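Local coordinates for protein OHCU decarboxylase (Arabidopsis thaliana, PDB 2Q37) that catalyses the stereoselective decarboxylation of OHCU to (S)-allantoin through this N-terminal domain of a bifunctional enzyme that completes uric acid degradation in plants, at residues W71-N83 against F129-M143. Numbering follows the deposited sequence.
Sequences WLEAFSAHPQIGN and FIFIICASGRTHAEM. With 3AL (1-[(4S)-2,5-dioxoimidazolidin-4-yl]urea), chain B.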
loop_
_atom_site.group_PDB
_atom_site.type_symbol
_atom_site.label_atom_id
_atom_site.label_comp_id
_atom_site.label_asym_id
_atom_site.label_seq_id
_atom_site.Cartn_x
_atom_site.Cartn_y
_atom_site.Cartn_z
ATOM N N TRP A 71 7.679 0.572 1.471
ATOM C CA TRP A 71 7.706 -0.684 0.736
ATOM C C TRP A 71 7.792 -0.366 -0.755
ATOM O O TRP A 71 8.544 -1.001 -1.507
ATOM C CB TRP A 71 6.425 -1.507 0.980
ATOM C CG TRP A 71 6.372 -2.283 2.278
ATOM C CD1 TRP A 71 7.317 -2.294 3.269
ATOM C CD2 TRP A 71 5.309 -3.137 2.729
ATOM N NE1 TRP A 71 6.906 -3.096 4.303
ATOM C CE2 TRP A 71 5.678 -3.623 4.002
ATOM C CE3 TRP A 71 4.086 -3.536 2.181
ATOM C CZ2 TRP A 71 4.863 -4.491 4.743
ATOM C CZ3 TRP A 71 3.271 -4.402 2.911
ATOM C CH2 TRP A 71 3.666 -4.869 4.185
ATOM N N LEU A 72 7.003 0.618 -1.176
ATOM C CA LEU A 72 6.949 1.022 -2.585
ATOM C C LEU A 72 8.267 1.606 -3.085
ATOM O O LEU A 72 8.667 1.366 -4.235
ATOM C CB LEU A 72 5.824 2.029 -2.807
ATOM C CG LEU A 72 4.421 1.513 -2.466
ATOM C CD1 LEU A 72 3.386 2.617 -2.792
ATOM C CD2 LEU A 72 4.123 0.207 -3.250
ATOM N N GLU A 73 8.942 2.362 -2.224
ATOM C CA GLU A 73 10.207 2.949 -2.605
ATOM C C GLU A 73 11.199 1.821 -2.830
ATOM O O GLU A 73 11.918 1.801 -3.844
ATOM C CB GLU A 73 10.734 3.894 -1.513
ATOM C CG GLU A 73 12.054 4.570 -1.888
ATOM C CD GLU A 73 12.528 5.607 -0.867
ATOM O OE1 GLU A 73 12.538 5.309 0.356
ATOM O OE2 GLU A 73 12.913 6.723 -1.297
ATOM N N ALA A 74 11.222 0.868 -1.899
ATOM C CA ALA A 74 12.149 -0.241 -1.998
ATOM C C ALA A 74 11.938 -1.133 -3.217
ATOM O O ALA A 74 12.918 -1.631 -3.780
ATOM C CB ALA A 74 12.115 -1.071 -0.725
ATOM N N PHE A 75 10.682 -1.332 -3.634
ATOM C CA PHE A 75 10.405 -2.193 -4.786
ATOM C C PHE A 75 10.971 -1.549 -6.047
ATOM O O PHE A 75 11.604 -2.213 -6.887
ATOM C CB PHE A 75 8.896 -2.416 -5.003
ATOM C CG PHE A 75 8.167 -2.989 -3.819
ATOM C CD1 PHE A 75 8.820 -3.787 -2.880
ATOM C CD2 PHE A 75 6.791 -2.774 -3.677
ATOM C CE1 PHE A 75 8.099 -4.365 -1.816
ATOM C CE2 PHE A 75 6.073 -3.343 -2.625
ATOM C CZ PHE A 75 6.723 -4.141 -1.693
ATOM N N SER A 76 10.722 -0.250 -6.170
ATOM C CA SER A 76 11.166 0.512 -7.322
ATOM C C SER A 76 12.680 0.449 -7.532
ATOM O O SER A 76 13.152 0.573 -8.659
ATOM C CB SER A 76 10.744 1.976 -7.172
ATOM O OG SER A 76 11.507 2.619 -6.160
ATOM N N ALA A 77 13.439 0.247 -6.460
ATOM C CA ALA A 77 14.894 0.204 -6.577
ATOM C C ALA A 77 15.436 -0.983 -7.371
ATOM O O ALA A 77 16.633 -1.029 -7.697
ATOM C CB ALA A 77 15.523 0.218 -5.197
ATOM N N HIS A 78 14.577 -1.941 -7.686
ATOM C CA HIS A 78 15.050 -3.118 -8.403
ATOM C C HIS A 78 14.799 -3.107 -9.885
ATOM O O HIS A 78 13.911 -2.420 -10.383
ATOM C CB HIS A 78 14.382 -4.403 -7.889
ATOM C CG HIS A 78 14.583 -4.669 -6.434
ATOM N ND1 HIS A 78 15.753 -5.189 -5.926
ATOM C CD2 HIS A 78 13.733 -4.553 -5.385
ATOM C CE1 HIS A 78 15.616 -5.392 -4.628
ATOM N NE2 HIS A 78 14.399 -5.014 -4.274
ATOM N N PRO A 79 15.613 -3.859 -10.615
ATOM C CA PRO A 79 15.437 -3.956 -12.061
ATOM C C PRO A 79 14.327 -5.013 -12.231
ATOM O O PRO A 79 14.209 -5.942 -11.417
ATOM C CB PRO A 79 16.795 -4.469 -12.547
ATOM C CG PRO A 79 17.322 -5.230 -11.350
ATOM C CD PRO A 79 16.951 -4.324 -10.205
ATOM N N GLN A 80 13.503 -4.879 -13.265
ATOM C CA GLN A 80 12.449 -5.860 -13.490
ATOM C C GLN A 80 13.093 -7.216 -13.736
ATOM O O GLN A 80 14.290 -7.300 -14.031
ATOM C CB GLN A 80 11.634 -5.513 -14.727
ATOM C CG GLN A 80 11.074 -4.123 -14.767
ATOM C CD GLN A 80 10.128 -3.951 -15.940
ATOM O OE1 GLN A 80 10.468 -4.278 -17.091
ATOM N NE2 GLN A 80 8.930 -3.447 -15.660
ATOM N N ILE A 81 12.304 -8.279 -13.614
ATOM C CA ILE A 81 12.814 -9.613 -13.885
ATOM C C ILE A 81 12.878 -9.745 -15.405
ATOM O O ILE A 81 11.849 -9.786 -16.084
ATOM C CB ILE A 81 11.883 -10.703 -13.318
ATOM C CG1 ILE A 81 11.946 -10.693 -11.783
ATOM C CG2 ILE A 81 12.277 -12.064 -13.886
ATOM C CD1 ILE A 81 13.333 -10.976 -11.193
ATOM N N GLY A 82 14.094 -9.805 -15.935
ATOM C CA GLY A 82 14.275 -9.908 -17.372
ATOM C C GLY A 82 15.189 -8.795 -17.849
ATOM O O GLY A 82 15.501 -8.681 -19.034
ATOM N N ASN A 83 15.603 -7.958 -16.907
ATOM C CA ASN A 83 16.512 -6.861 -17.177
ATOM C C ASN A 83 17.665 -6.984 -16.199
ATOM O O ASN A 83 17.617 -7.778 -15.261
ATOM C CB ASN A 83 15.824 -5.508 -16.974
ATOM C CG ASN A 83 14.810 -5.214 -18.044
ATOM O OD1 ASN A 83 15.108 -5.330 -19.230
ATOM N ND2 ASN A 83 13.605 -4.831 -17.639
ATOM N N PHE A 129 3.215 -1.189 -8.960
ATOM C CA PHE A 129 4.640 -1.341 -8.680
ATOM C C PHE A 129 5.072 -2.520 -9.542
ATOM O O PHE A 129 4.218 -3.259 -10.049
ATOM C CB PHE A 129 4.888 -1.591 -7.184
ATOM C CG PHE A 129 3.926 -2.559 -6.553
ATOM C CD1 PHE A 129 4.089 -3.947 -6.716
ATOM C CD2 PHE A 129 2.842 -2.090 -5.794
ATOM C CE1 PHE A 129 3.187 -4.854 -6.132
ATOM C CE2 PHE A 129 1.925 -2.991 -5.201
ATOM C CZ PHE A 129 2.096 -4.375 -5.371
ATOM N N ILE A 130 6.373 -2.696 -9.742
ATOM C CA ILE A 130 6.839 -3.800 -10.580
ATOM C C ILE A 130 6.713 -5.159 -9.889
ATOM O O ILE A 130 6.479 -5.242 -8.684
ATOM C CB ILE A 130 8.326 -3.609 -11.024
ATOM C CG1 ILE A 130 9.242 -3.560 -9.807
ATOM C CG2 ILE A 130 8.480 -2.318 -11.799
ATOM C CD1 ILE A 130 10.698 -3.705 -10.175
ATOM N N PHE A 131 6.859 -6.223 -10.671
ATOM C CA PHE A 131 6.791 -7.582 -10.154
ATOM C C PHE A 131 8.069 -7.880 -9.325
ATOM O O PHE A 131 9.189 -7.848 -9.852
ATOM C CB PHE A 131 6.661 -8.550 -11.330
ATOM C CG PHE A 131 6.707 -9.994 -10.933
ATOM C CD1 PHE A 131 5.689 -10.555 -10.159
ATOM C CD2 PHE A 131 7.765 -10.812 -11.347
ATOM C CE1 PHE A 131 5.728 -11.925 -9.806
ATOM C CE2 PHE A 131 7.812 -12.179 -11.000
ATOM C CZ PHE A 131 6.793 -12.733 -10.230
ATOM N N ILE A 132 7.890 -8.163 -8.036
ATOM C CA ILE A 132 8.999 -8.444 -7.113
ATOM C C ILE A 132 9.020 -9.911 -6.690
ATOM O O ILE A 132 8.022 -10.458 -6.229
ATOM C CB ILE A 132 8.893 -7.595 -5.826
ATOM C CG1 ILE A 132 8.796 -6.105 -6.191
ATOM C CG2 ILE A 132 10.121 -7.839 -4.924
ATOM C CD1 ILE A 132 10.047 -5.556 -6.891
ATOM N N ILE A 133 10.168 -10.547 -6.848
ATOM C CA ILE A 133 10.314 -11.944 -6.484
ATOM C C ILE A 133 11.790 -12.167 -6.257
ATOM O O ILE A 133 12.620 -11.623 -6.995
ATOM C CB ILE A 133 9.856 -12.879 -7.630
ATOM C CG1 ILE A 133 9.688 -14.315 -7.119
ATOM C CG2 ILE A 133 10.896 -12.886 -8.748
ATOM C CD1 ILE A 133 9.307 -15.358 -8.230
ATOM N N CYS A 134 12.118 -12.941 -5.232
ATOM C CA CYS A 134 13.503 -13.257 -4.951
ATOM C C CYS A 134 13.882 -14.258 -6.044
ATOM O O CYS A 134 13.315 -15.340 -6.122
ATOM C CB CYS A 134 13.628 -13.890 -3.560
ATOM S SG CYS A 134 15.322 -14.282 -3.016
ATOM N N ALA A 135 14.800 -13.866 -6.923
ATOM C CA ALA A 135 15.278 -14.728 -8.012
ATOM C C ALA A 135 16.526 -15.418 -7.471
ATOM O O ALA A 135 17.135 -14.926 -6.513
ATOM C CB ALA A 135 15.635 -13.881 -9.205
ATOM N N SER A 136 16.932 -16.544 -8.031
ATOM C CA SER A 136 18.140 -17.168 -7.479
ATOM C C SER A 136 18.541 -18.444 -8.161
ATOM O O SER A 136 19.594 -18.529 -8.801
ATOM C CB SER A 136 17.980 -17.441 -5.993
ATOM O OG SER A 136 18.933 -16.680 -5.272
ATOM N N GLY A 137 17.724 -19.461 -7.976
ATOM C CA GLY A 137 17.980 -20.714 -8.640
ATOM C C GLY A 137 16.811 -20.715 -9.594
ATOM O O GLY A 137 16.481 -21.720 -10.215
ATOM N N ARG A 138 16.175 -19.560 -9.710
ATOM C CA ARG A 138 15.020 -19.456 -10.563
ATOM C C ARG A 138 15.381 -19.098 -11.989
ATOM O O ARG A 138 16.368 -18.407 -12.265
ATOM C CB ARG A 138 14.047 -18.433 -9.987
ATOM C CG ARG A 138 13.909 -18.522 -8.469
ATOM C CD ARG A 138 12.606 -19.155 -8.011
ATOM N NE ARG A 138 11.931 -18.284 -7.042
ATOM C CZ ARG A 138 12.333 -18.088 -5.785
ATOM N NH1 ARG A 138 13.416 -18.719 -5.316
ATOM N NH2 ARG A 138 11.672 -17.221 -5.005
ATOM N N THR A 139 14.555 -19.608 -12.890
ATOM C CA THR A 139 14.673 -19.387 -14.316
ATOM C C THR A 139 13.711 -18.259 -14.682
ATOM O O THR A 139 12.796 -17.945 -13.915
ATOM C CB THR A 139 14.268 -20.663 -15.053
ATOM O OG1 THR A 139 15.322 -21.629 -14.934
ATOM C CG2 THR A 139 13.988 -20.378 -16.512
ATOM N N HIS A 140 13.925 -17.623 -15.831
ATOM C CA HIS A 140 13.012 -16.569 -16.257
ATOM C C HIS A 140 11.659 -17.205 -16.547
ATOM O O HIS A 140 10.603 -16.586 -16.365
ATOM C CB HIS A 140 13.536 -15.860 -17.503
ATOM C CG HIS A 140 14.668 -14.928 -17.223
ATOM N ND1 HIS A 140 15.966 -15.200 -17.592
ATOM C CD2 HIS A 140 14.698 -13.738 -16.579
ATOM C CE1 HIS A 140 16.750 -14.215 -17.188
ATOM N NE2 HIS A 140 16.004 -13.315 -16.571
ATOM N N ALA A 141 11.708 -18.460 -16.983
ATOM C CA ALA A 141 10.514 -19.226 -17.297
ATOM C C ALA A 141 9.672 -19.477 -16.031
ATOM O O ALA A 141 8.449 -19.261 -16.031
ATOM C CB ALA A 141 10.911 -20.549 -17.945
ATOM N N GLU A 142 10.313 -19.933 -14.956
ATOM C CA GLU A 142 9.582 -20.184 -13.723
ATOM C C GLU A 142 9.032 -18.866 -13.199
ATOM O O GLU A 142 7.885 -18.794 -12.746
ATOM C CB GLU A 142 10.489 -20.801 -12.671
ATOM C CG GLU A 142 11.207 -22.037 -13.148
ATOM C CD GLU A 142 12.255 -22.492 -12.168
ATOM O OE1 GLU A 142 12.728 -21.645 -11.383
ATOM O OE2 GLU A 142 12.619 -23.682 -12.183
HETATM N N MSE A 143 9.848 -17.819 -13.276
HETATM C CA MSE A 143 9.433 -16.511 -12.795
HETATM C C MSE A 143 8.341 -15.890 -13.649
HETATM O O MSE A 143 7.498 -15.176 -13.133
HETATM C CB MSE A 143 10.637 -15.581 -12.696
HETATM C CG MSE A 143 11.617 -16.011 -11.618
HETATM SE SE MSE A 143 12.893 -14.619 -11.168
HETATM C CE MSE A 143 14.460 -15.258 -12.161
HETATM C C4 3AL B . 14.715 -8.249 -7.759
HETATM C C5 3AL B . 16.130 -7.954 -7.792
HETATM O O5 3AL B . 16.787 -6.994 -8.102
HETATM N N7 3AL B . 16.859 -9.075 -7.349
HETATM C C8 3AL B . 15.913 -10.047 -7.062
HETATM O O8 3AL B . 16.214 -11.159 -6.647
HETATM N N9 3AL B . 14.618 -9.591 -7.303
HETATM N N3 3AL B . 14.076 -7.951 -9.040
HETATM C C2 3AL B . 12.619 -8.191 -9.112
HETATM N N1 3AL B . 12.096 -7.924 -10.168
HETATM O O2 3AL B . 11.988 -8.658 -8.051
HETATM O O HOH W 1 9.774 -7.589 -12.511
#
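Ile-81 and Ile-133 meet beside bound (S)-allantoin, CG1 of the first touching CG2 of the second, and together with the backbones of both segments they line the decarboxylase pocket. No direct hydrogen bond joins 71-83 to 129-143; the ligand and a water do so instead. The ligand's N1 donates to Pro-79 O and, at 2.9 Å, to Phe-131 O. Along 129-143 the extended backbone reads the rest of it: Ile-133 N gives to O2, Ile-133 O takes N9 at 2.9 Å, and Ala-135 N meets O8 almost straight (172°). The water accepts from Ile-81 N and donates to Phe-131 O. Ile-81, its CG1 beside the backbone N (chi1 -70°), sets CD1 3.4 Å from the ligand's N1 and 3.7 Å from SE of selenomethionine Met-143; a branched, apolar side chain can cover the ligand's urea end and also fill against Met-143 and Ile-133.

The catalytic proton donor His-78 reaches ligand O5 with ND1 at 3.0 Å, a weak, bent bond, while its NE2 is hydrogen-bonded to Gln-166, which probably restrains the ring's rotation. Replacing the imidazole with an alanine's methyl would probably leave O5 without this donor, Gln-166 without its partner and the reaction without its acid, and bare CD1 of Ile-132. Behind the histidine, Phe-75 of helix 68-76 packs CB against Ile-132 CD1 and turns its ring edge to the face of Phe-129, which Leu-72 CD2 also touches. Main-chain groups thus make most of the ligand's bonds, His-78 and Glu-100 side chains adding to them, consistent with stereoselective formation of (S)-allantoin beside the proton donor.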